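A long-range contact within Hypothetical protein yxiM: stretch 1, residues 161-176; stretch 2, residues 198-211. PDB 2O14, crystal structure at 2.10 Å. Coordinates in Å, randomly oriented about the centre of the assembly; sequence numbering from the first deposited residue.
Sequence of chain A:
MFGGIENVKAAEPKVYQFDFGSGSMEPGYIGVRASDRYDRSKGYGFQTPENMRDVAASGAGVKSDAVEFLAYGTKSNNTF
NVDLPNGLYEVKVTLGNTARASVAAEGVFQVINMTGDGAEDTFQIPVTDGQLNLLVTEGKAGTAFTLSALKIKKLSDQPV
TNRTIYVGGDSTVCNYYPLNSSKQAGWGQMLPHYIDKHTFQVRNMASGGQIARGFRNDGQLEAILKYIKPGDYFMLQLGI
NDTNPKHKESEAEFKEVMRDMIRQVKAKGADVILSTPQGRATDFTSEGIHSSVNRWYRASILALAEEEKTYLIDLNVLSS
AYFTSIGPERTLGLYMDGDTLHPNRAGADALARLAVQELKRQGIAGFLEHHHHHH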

# COMPACT_ATOMS: atom_id res chain seq x y z
N THR A 161 -8.89 -8.34 12.61
CA THR A 161 -8.98 -7.29 11.60
C THR A 161 -10.39 -7.11 11.07
O THR A 161 -11.20 -8.05 11.11
CB THR A 161 -8.09 -7.61 10.39
OG1 THR A 161 -8.56 -8.82 9.78
CG2 THR A 161 -6.64 -7.81 10.82
N ASN A 162 -10.69 -5.91 10.58
CA ASN A 162 -11.99 -5.63 9.99
C ASN A 162 -11.93 -6.11 8.54
O ASN A 162 -10.85 -6.40 8.02
CB ASN A 162 -12.29 -4.13 10.00
CG ASN A 162 -12.67 -3.62 11.38
OD1 ASN A 162 -13.53 -4.19 12.05
ND2 ASN A 162 -12.03 -2.54 11.81
N ARG A 163 -13.08 -6.20 7.89
CA ARG A 163 -13.13 -6.64 6.50
C ARG A 163 -12.24 -5.69 5.70
O ARG A 163 -12.34 -4.47 5.84
CB ARG A 163 -14.56 -6.60 5.99
CG ARG A 163 -14.79 -7.46 4.77
CD ARG A 163 -16.26 -7.52 4.46
NE ARG A 163 -16.54 -8.38 3.31
CZ ARG A 163 -17.75 -8.59 2.83
NH1 ARG A 163 -18.80 -8.00 3.39
NH2 ARG A 163 -17.92 -9.38 1.77
N THR A 164 -11.37 -6.24 4.85
CA THR A 164 -10.45 -5.39 4.11
C THR A 164 -10.20 -5.80 2.67
O THR A 164 -10.25 -6.97 2.32
CB THR A 164 -9.08 -5.35 4.80
OG1 THR A 164 -9.24 -5.08 6.20
CG2 THR A 164 -8.19 -4.28 4.17
N ILE A 165 -9.90 -4.80 1.84
CA ILE A 165 -9.56 -5.02 0.44
C ILE A 165 -8.05 -4.80 0.39
O ILE A 165 -7.58 -3.68 0.59
CB ILE A 165 -10.19 -3.97 -0.50
CG1 ILE A 165 -11.71 -4.00 -0.39
CG2 ILE A 165 -9.75 -4.25 -1.94
CD1 ILE A 165 -12.32 -5.27 -0.88
N TYR A 166 -7.28 -5.86 0.15
CA TYR A 166 -5.83 -5.73 0.07
C TYR A 166 -5.48 -5.54 -1.40
O TYR A 166 -5.80 -6.39 -2.24
CB TYR A 166 -5.15 -6.99 0.62
CG TYR A 166 -5.35 -7.17 2.10
CD1 TYR A 166 -4.51 -6.56 3.02
CD2 TYR A 166 -6.42 -7.92 2.58
CE1 TYR A 166 -4.72 -6.69 4.39
CE2 TYR A 166 -6.64 -8.06 3.95
CZ TYR A 166 -5.79 -7.44 4.85
OH TYR A 166 -6.02 -7.57 6.20
N VAL A 167 -4.82 -4.43 -1.72
CA VAL A 167 -4.47 -4.15 -3.11
C VAL A 167 -3.01 -4.38 -3.47
O VAL A 167 -2.10 -3.91 -2.77
CB VAL A 167 -4.82 -2.69 -3.48
CG1 VAL A 167 -4.66 -2.48 -4.98
CG2 VAL A 167 -6.24 -2.36 -3.05
N GLY A 168 -2.79 -5.11 -4.56
CA GLY A 168 -1.45 -5.36 -5.04
C GLY A 168 -1.32 -4.69 -6.40
O GLY A 168 -2.29 -4.65 -7.16
N GLY A 169 -0.15 -4.15 -6.72
CA GLY A 169 0.01 -3.51 -8.01
C GLY A 169 1.32 -2.77 -8.19
O GLY A 169 2.25 -2.96 -7.40
N ASP A 170 1.39 -1.94 -9.23
CA ASP A 170 2.58 -1.17 -9.54
C ASP A 170 2.35 0.34 -9.43
O ASP A 170 1.52 0.79 -8.64
CB ASP A 170 3.08 -1.50 -10.96
CG ASP A 170 1.98 -1.36 -12.01
OD1 ASP A 170 1.16 -0.43 -11.88
OD2 ASP A 170 1.96 -2.16 -12.97
N SER A 171 3.08 1.11 -10.24
CA SER A 171 2.99 2.57 -10.25
C SER A 171 1.61 3.12 -10.63
O SER A 171 1.26 4.24 -10.23
CB SER A 171 4.02 3.14 -11.23
OG SER A 171 5.34 2.80 -10.84
N THR A 172 0.83 2.37 -11.40
CA THR A 172 -0.49 2.85 -11.79
C THR A 172 -1.55 2.48 -10.75
O THR A 172 -2.72 2.86 -10.89
CB THR A 172 -0.93 2.28 -13.17
OG1 THR A 172 -1.12 0.86 -13.07
CG2 THR A 172 0.14 2.56 -14.22
N VAL A 173 -1.14 1.75 -9.72
CA VAL A 173 -2.04 1.30 -8.65
C VAL A 173 -1.70 1.82 -7.25
O VAL A 173 -2.60 2.10 -6.45
CB VAL A 173 -2.04 -0.26 -8.57
CG1 VAL A 173 -3.00 -0.72 -7.49
CG2 VAL A 173 -2.41 -0.85 -9.92
N CYS A 174 -0.41 1.96 -6.97
CA CYS A 174 0.07 2.39 -5.65
C CYS A 174 -0.35 3.76 -5.15
O CYS A 174 -0.97 4.56 -5.87
CB CYS A 174 1.60 2.31 -5.61
SG CYS A 174 2.43 3.58 -6.59
N ASN A 175 -0.01 4.03 -3.89
CA ASN A 175 -0.31 5.30 -3.25
C ASN A 175 0.80 6.32 -3.47
O ASN A 175 1.98 5.97 -3.47
CB ASN A 175 -0.48 5.12 -1.74
CG ASN A 175 -1.73 4.37 -1.36
OD1 ASN A 175 -2.76 4.50 -2.02
ND2 ASN A 175 -1.66 3.60 -0.28
N TYR A 176 0.40 7.57 -3.66
CA TYR A 176 1.35 8.66 -3.81
C TYR A 176 1.00 9.63 -2.68
O TYR A 176 -0.16 9.71 -2.27
CB TYR A 176 1.21 9.34 -5.18
CG TYR A 176 1.70 8.47 -6.31
CD1 TYR A 176 0.91 7.44 -6.83
CD2 TYR A 176 2.97 8.65 -6.84
CE1 TYR A 176 1.38 6.60 -7.84
CE2 TYR A 176 3.46 7.81 -7.85
CZ TYR A 176 2.66 6.79 -8.35
OH TYR A 176 3.14 5.96 -9.33
N HIS A 198 -17.54 1.61 5.77
CA HIS A 198 -18.18 0.89 6.86
C HIS A 198 -18.27 -0.59 6.50
O HIS A 198 -18.69 -1.41 7.32
CB HIS A 198 -19.58 1.44 7.12
CG HIS A 198 -19.62 2.93 7.26
ND1 HIS A 198 -18.94 3.61 8.25
CD2 HIS A 198 -20.25 3.88 6.52
CE1 HIS A 198 -19.14 4.91 8.11
NE2 HIS A 198 -19.93 5.10 7.07
N THR A 199 -17.87 -0.92 5.28
CA THR A 199 -17.91 -2.29 4.80
C THR A 199 -16.50 -2.84 4.59
O THR A 199 -16.21 -3.99 4.95
CB THR A 199 -18.67 -2.40 3.45
OG1 THR A 199 -20.00 -1.90 3.61
CG2 THR A 199 -18.73 -3.86 2.99
N PHE A 200 -15.63 -2.02 4.01
CA PHE A 200 -14.26 -2.45 3.75
C PHE A 200 -13.20 -1.44 4.15
O PHE A 200 -13.42 -0.23 4.12
CB PHE A 200 -14.04 -2.72 2.26
CG PHE A 200 -14.83 -3.86 1.71
CD1 PHE A 200 -15.94 -3.62 0.91
CD2 PHE A 200 -14.45 -5.17 1.95
CE1 PHE A 200 -16.65 -4.67 0.33
CE2 PHE A 200 -15.16 -6.24 1.39
CZ PHE A 200 -16.26 -5.98 0.57
N GLN A 201 -12.05 -1.97 4.53
CA GLN A 201 -10.89 -1.16 4.84
C GLN A 201 -10.11 -1.36 3.54
O GLN A 201 -10.22 -2.41 2.91
CB GLN A 201 -10.08 -1.74 6.00
CG GLN A 201 -10.54 -1.33 7.39
CD GLN A 201 -10.60 0.17 7.55
OE1 GLN A 201 -11.62 0.80 7.26
NE2 GLN A 201 -9.50 0.77 8.00
N VAL A 202 -9.34 -0.37 3.13
CA VAL A 202 -8.55 -0.52 1.92
C VAL A 202 -7.07 -0.39 2.26
O VAL A 202 -6.64 0.64 2.77
CB VAL A 202 -8.91 0.56 0.87
CG1 VAL A 202 -8.06 0.38 -0.37
CG2 VAL A 202 -10.39 0.46 0.50
N ARG A 203 -6.30 -1.44 2.00
CA ARG A 203 -4.87 -1.39 2.26
C ARG A 203 -4.16 -1.56 0.92
O ARG A 203 -4.03 -2.67 0.41
CB ARG A 203 -4.46 -2.50 3.24
CG ARG A 203 -5.05 -2.35 4.64
CD ARG A 203 -4.62 -3.51 5.54
NE ARG A 203 -3.19 -3.48 5.84
CZ ARG A 203 -2.66 -2.88 6.90
NH1 ARG A 203 -3.43 -2.26 7.78
NH2 ARG A 203 -1.34 -2.89 7.07
N ASN A 204 -3.71 -0.44 0.36
CA ASN A 204 -3.03 -0.42 -0.92
C ASN A 204 -1.55 -0.73 -0.75
O ASN A 204 -0.74 0.16 -0.46
CB ASN A 204 -3.20 0.96 -1.57
CG ASN A 204 -2.74 0.99 -3.01
OD1 ASN A 204 -2.19 0.01 -3.51
ND2 ASN A 204 -2.97 2.11 -3.68
N MSE A 205 -1.20 -2.00 -0.97
CA MSE A 205 0.18 -2.46 -0.82
C MSE A 205 1.01 -2.44 -2.10
O MSE A 205 2.14 -2.92 -2.12
CB MSE A 205 0.19 -3.89 -0.25
CG MSE A 205 -0.63 -4.06 1.03
SE MSE A 205 -0.20 -2.75 2.42
CE MSE A 205 1.42 -3.57 3.12
N ALA A 206 0.44 -1.88 -3.16
CA ALA A 206 1.13 -1.80 -4.45
C ALA A 206 2.37 -0.92 -4.31
O ALA A 206 2.45 -0.10 -3.40
CB ALA A 206 0.19 -1.23 -5.51
N SER A 207 3.33 -1.10 -5.21
CA SER A 207 4.55 -0.30 -5.18
C SER A 207 5.03 0.02 -6.60
O SER A 207 4.84 -0.78 -7.52
CB SER A 207 5.66 -1.05 -4.42
OG SER A 207 6.00 -2.26 -5.07
N GLY A 208 5.65 1.18 -6.76
CA GLY A 208 6.13 1.58 -8.07
C GLY A 208 7.14 0.65 -8.72
O GLY A 208 8.10 0.23 -8.08
N GLY A 209 6.92 0.34 -9.99
CA GLY A 209 7.83 -0.52 -10.73
C GLY A 209 7.84 -1.99 -10.36
O GLY A 209 8.73 -2.73 -10.79
N GLN A 210 6.85 -2.43 -9.59
CA GLN A 210 6.80 -3.83 -9.17
C GLN A 210 6.27 -4.81 -10.22
O GLN A 210 5.46 -4.45 -11.08
CB GLN A 210 5.97 -3.96 -7.88
CG GLN A 210 6.10 -5.33 -7.21
CD GLN A 210 7.54 -5.65 -6.83
OE1 GLN A 210 7.95 -5.54 -5.67
NE2 GLN A 210 8.33 -6.03 -7.83
N ILE A 211 6.77 -6.04 -10.13
CA ILE A 211 6.38 -7.13 -11.02
C ILE A 211 5.85 -8.24 -10.12
O ILE A 211 5.95 -8.15 -8.90
CB ILE A 211 7.60 -7.65 -11.81
CG1 ILE A 211 8.70 -8.09 -10.84
CG2 ILE A 211 8.15 -6.56 -12.75
CD1 ILE A 211 9.92 -8.70 -11.52
O HOH W 1 -14.21 -2.93 7.54
O HOH W 2 3.40 -4.24 -13.39
O HOH W 3 5.44 0.68 -12.32
O HOH W 4 0.75 1.65 -2.22
O HOH W 5 -3.43 2.28 1.57

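How does stretch 2 approach the strand of stretch 1? Ahead of its own strand, the CA-to-CB bond of Phe200 points sideways, but the end of its side chain comes nearer to stretch 1. Ile165 CD1 lies over one face of the Phe200 ring, 3.8 Å from its centroid, and Phe200 CE2 lies over one face of the Arg163 guanidinium, 3.2 Å from Arg163 NE.

What joins the two strands? They run parallel, so Gln201 and Arg203 each bond two residues of the partner stretch rather than one. Gln201 N donates to Arg163 O (2.8 Å) and Ile165 N to Gln201 O (2.6 Å); Arg203 N then reaches Ile165 O and Val167 N reaches Arg203 O, both at 2.9 Å. Side chains alternate between the faces: Gln201 and Arg203 share one with Thr164 and Tyr166, where Arg203 CD approaches Tyr166 CE1 to 3.4 Å, while Val202 packs on the other, its CG1 4.2 Å from Val167 CG2.

Why does Asn204 matter to the loop beyond strand 1? Asn204 ND2 donates to Val173 O at 2.8 Å and to Asn175 OD1 at 2.9 Å, tying that loop to the strand. Asn204 OD1 accepts from Ala206 N at 3.3 Å within its own stretch, so both ends of the amide are engaged.

How does the pairing continue past the strand? Met205 N, of a selenomethionine, donates to Val167 O at 2.8 Å, and Ser207 N to Gly169 O at 3.1 Å. Between them Ala206 points its CB toward stretch 1, 3.2 Å from Gly169 N and 3.8 Å from both Val173 CG1 and Cys174 CB. A type II turn from Ser207 to Gln210 follows, with Gly209 at positive phi; water 3 lies 2.8 Å from Gly209 N, which donates to it, and 2.6 Å from Ser171 OG, linking turn and loop.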